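Local coordinates for surface layer protein (Geobacillus stearothermophilus, PDB 4UJ7), which self-assembles, probably into the lattice coating the bacterial cell, and binds calcium, this fragment being its domains 5 and 6, at residues T23-A28 / V77-V82; Y141-D144 / N148-G151. All blocks are in the same frame, centred on the assembly; numbering follows the deposited sequence.

Contact 1 packs strand 25-28 on strand 74-81 inside the first BIG2 domain, and contact 2 pairs the strands of a hairpin in the second. Their centres lie 11 Å apart, and the two meet where the domains touch. S26 O lies 3.1 Å from I149 N, and A28 N lies 3.0 Å from I149 O, both probably hydrogen bonds. The valines of strand 25-28 face their own domain's core and bond strand 96-105 through their backbone, while the backbone of S26 and A28 meets I149 of the next domain. Contact 1 lies away from the calcium sites; in contact 2 the Y141 side chain is about 12 Å from that of the calcium ligand D119.

Contact 1 of 2, residues T23-A28 / V77-V82; sequences TGVSVA and VTVNGV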
# COMPACT_ATOMS: atom_id res chain seq x y z
N THR A 23 11.29 -7.69 -1.23
CA THR A 23 12.23 -8.82 -1.13
C THR A 23 12.25 -9.38 0.29
O THR A 23 13.05 -10.26 0.62
CB THR A 23 13.68 -8.43 -1.51
OG1 THR A 23 14.15 -7.44 -0.60
CG2 THR A 23 13.77 -7.95 -2.97
N GLY A 24 11.35 -8.87 1.13
CA GLY A 24 11.29 -9.32 2.52
C GLY A 24 10.61 -8.30 3.40
O GLY A 24 10.78 -7.09 3.23
N VAL A 25 9.81 -8.80 4.33
CA VAL A 25 9.10 -7.93 5.24
C VAL A 25 9.92 -7.79 6.51
O VAL A 25 10.43 -8.77 7.03
CB VAL A 25 7.71 -8.52 5.53
CG1 VAL A 25 7.02 -7.76 6.65
CG2 VAL A 25 6.86 -8.49 4.26
N SER A 26 10.01 -6.55 7.00
CA SER A 26 10.74 -6.23 8.23
C SER A 26 9.82 -5.41 9.11
O SER A 26 9.55 -4.25 8.82
CB SER A 26 11.97 -5.39 7.89
OG SER A 26 12.72 -5.96 6.84
N VAL A 27 9.35 -6.00 10.20
CA VAL A 27 8.32 -5.36 11.01
C VAL A 27 8.55 -5.56 12.51
O VAL A 27 9.02 -6.62 12.91
CB VAL A 27 6.92 -5.85 10.55
CG1 VAL A 27 6.69 -7.34 10.79
CG2 VAL A 27 5.82 -5.00 11.15
N ALA A 28 8.24 -4.55 13.32
CA ALA A 28 8.25 -4.72 14.78
C ALA A 28 7.08 -5.58 15.25
O ALA A 28 6.01 -5.57 14.67
CB ALA A 28 8.26 -3.38 15.49
N VAL A 77 -0.94 -8.02 0.07
CA VAL A 77 -0.71 -8.97 1.17
C VAL A 77 -0.38 -8.18 2.43
O VAL A 77 0.45 -7.26 2.40
CB VAL A 77 0.44 -9.96 0.83
CG1 VAL A 77 0.75 -10.86 2.02
CG2 VAL A 77 0.11 -10.77 -0.41
N THR A 78 -1.03 -8.53 3.54
CA THR A 78 -0.77 -7.89 4.84
C THR A 78 -0.12 -8.88 5.79
O THR A 78 -0.61 -10.00 5.95
CB THR A 78 -2.07 -7.37 5.47
OG1 THR A 78 -2.58 -6.34 4.62
CG2 THR A 78 -1.82 -6.80 6.87
N VAL A 79 1.00 -8.48 6.40
CA VAL A 79 1.71 -9.31 7.36
C VAL A 79 1.64 -8.66 8.75
O VAL A 79 1.96 -7.49 8.92
CB VAL A 79 3.20 -9.53 6.94
CG1 VAL A 79 3.97 -10.34 7.99
CG2 VAL A 79 3.30 -10.16 5.55
N ASN A 80 1.20 -9.44 9.75
CA ASN A 80 1.08 -8.99 11.13
C ASN A 80 2.20 -9.57 11.97
O ASN A 80 2.34 -10.80 12.06
CB ASN A 80 -0.28 -9.41 11.68
CG ASN A 80 -1.44 -8.95 10.80
OD1 ASN A 80 -1.72 -7.75 10.71
ND2 ASN A 80 -2.13 -9.90 10.15
N GLY A 81 3.02 -8.70 12.56
CA GLY A 81 4.11 -9.14 13.45
C GLY A 81 3.57 -9.52 14.81
O GLY A 81 3.07 -8.66 15.55
N VAL A 82 3.61 -10.81 15.12
CA VAL A 82 3.03 -11.35 16.37
C VAL A 82 4.08 -11.52 17.47
O VAL A 82 3.85 -11.08 18.60
CB VAL A 82 2.26 -12.67 16.11
CG1 VAL A 82 1.82 -13.32 17.42
CG2 VAL A 82 1.06 -12.42 15.20
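V25 and V27 on strand 25-28 lie over V79 and G81 on the 77-81 part of strand 74-81, the two strand axes approaching to 7.0 Å with a crossing angle of -40° and no hydrogen bond between them. V25 and V79 reach toward each other tip to tip through one methyl each, V25 CG2 to V79 CG2 at 4.1 Å. In both valines CG1 is anti to the backbone N (chi1 171° in V25, 177° in V79), which leaves CG2, anti to the carbonyl carbon, to make the touch. Further along, V27 has no side chain to face: its CG1 rests 4.1 Å from the backbone CA of G81. The strands come nearer here, the V27 and G81 CA atoms being 6.2 Å apart against 7.8 Å for V25 and V79. Glycine suits this place, since a CB on G81 would point toward strand 25-28 and fall only 2.8 Å from A28 O. F35 on strand 32-41 touches V25, and A61 packs on V79, extending the apolar layer. Strand 25-28 is an edge strand of the second sheet, V25 and V27 pairing with P101, N103 and V105 of the parallel strand 96-105. Face-to-face packing of two sheets across small apolar residues, with a short early strand running parallel to the last, is characteristic of the immunoglobulin-like beta sandwich, to which BIG2 domains belong.

Contact 2 of 2, residues Y141-D144 / N148-G151; sequences YAVD and NIVG
D144 and N148 meet through their side-chain ends near the turn of an antiparallel hairpin formed by segments 141-144 and 148-151, whose pairing is interrupted by a classic beta bulge. The carboxylate of D144 and the amide of N148 stand almost perpendicular, their planes 88° apart. N148 ND2 gives a hydrogen bond to the syn lone pair of D144 OD1 at 3.2 Å, the oxygen sitting 22° out of the N148 amide plane, and makes a weak bond to OD2. The backbone N of N148 meets the same OD1 at 3.0 Å from above the carboxylate plane, so side chain and backbone of N148 both grip one oxygen. D144 CG lies between its backbone N and carbonyl carbon (chi1 73°), which turns the carboxylate back across the hairpin. OD2 also accepts from the backbone N of G108. An alanine in place of D144 would probably leave the N148 amide free to turn and its backbone N, like that of G108, without this acceptor. At the far end, Y141 and I149 cross obliquely in a CH-pi contact: in the I149 conformer described here, one of two, CD1 stands over the ring centre, 4.0 Å from the centroid of Y141, while CG2 touches CD1 of the ring. G151 O lies at the ring's edge, in its plane, and takes the hydrogen bond of A142 N at 2.8 Å. V150 flanks the strand, its CG1 against D144 and its CG2 over the carbonyl of A142. The bulge places both V150 and G151 opposite A142, whose O accepts V150 N at 2.9 Å and, weakly, G151 N at 3.4 Å.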
# COMPACT_ATOMS: atom_id res chain seq x y z
N TYR A 141 4.29 5.60 7.70
CA TYR A 141 4.98 4.74 8.67
C TYR A 141 6.20 5.39 9.28
O TYR A 141 6.94 6.12 8.61
CB TYR A 141 5.42 3.44 8.01
CG TYR A 141 4.30 2.60 7.46
CD1 TYR A 141 3.45 1.90 8.30
CD2 TYR A 141 4.08 2.54 6.09
CE1 TYR A 141 2.41 1.14 7.79
CE2 TYR A 141 3.04 1.79 5.57
CZ TYR A 141 2.22 1.09 6.42
OH TYR A 141 1.20 0.33 5.91
N ALA A 142 6.42 5.08 10.56
CA ALA A 142 7.71 5.32 11.20
C ALA A 142 8.63 4.09 11.04
O ALA A 142 8.20 2.95 11.22
CB ALA A 142 7.50 5.68 12.66
N VAL A 143 9.89 4.34 10.71
CA VAL A 143 10.84 3.30 10.34
C VAL A 143 12.13 3.45 11.15
O VAL A 143 12.67 4.55 11.23
CB VAL A 143 11.14 3.39 8.82
CG1 VAL A 143 12.16 2.35 8.38
CG2 VAL A 143 9.85 3.22 8.02
N ASP A 144 12.62 2.36 11.75
CA ASP A 144 13.87 2.45 12.51
C ASP A 144 15.09 2.43 11.59
O ASP A 144 14.96 2.34 10.37
CB ASP A 144 13.94 1.40 13.64
CG ASP A 144 14.17 -0.02 13.13
OD1 ASP A 144 14.59 -0.24 11.97
OD2 ASP A 144 13.91 -0.95 13.91
N ASN A 148 13.05 -1.32 9.67
CA ASN A 148 11.85 -1.97 10.20
C ASN A 148 10.72 -1.00 10.47
O ASN A 148 10.94 0.09 10.99
CB ASN A 148 12.16 -2.70 11.49
CG ASN A 148 13.21 -3.75 11.32
OD1 ASN A 148 12.95 -4.83 10.76
ND2 ASN A 148 14.41 -3.47 11.81
N ILE A 149 9.50 -1.38 10.10
CA ILE A 149 8.35 -0.55 10.42
C ILE A 149 8.07 -0.68 11.91
O ILE A 149 7.78 -1.77 12.42
CB ILE A 149 7.10 -0.88 9.57
CG1 ILE A 149 7.29 -0.36 8.14
CG2 ILE A 149 5.85 -0.24 10.17
CD1 ILE A 149 6.23 -0.82 7.17
N VAL A 150 8.18 0.45 12.61
CA VAL A 150 7.99 0.48 14.06
C VAL A 150 6.71 1.19 14.49
O VAL A 150 6.31 1.10 15.64
CB VAL A 150 9.23 1.02 14.82
CG1 VAL A 150 10.42 0.10 14.61
CG2 VAL A 150 9.55 2.45 14.39
N GLY A 151 6.04 1.89 13.57
CA GLY A 151 4.75 2.50 13.91
C GLY A 151 4.00 2.95 12.67
O GLY A 151 4.62 3.28 11.67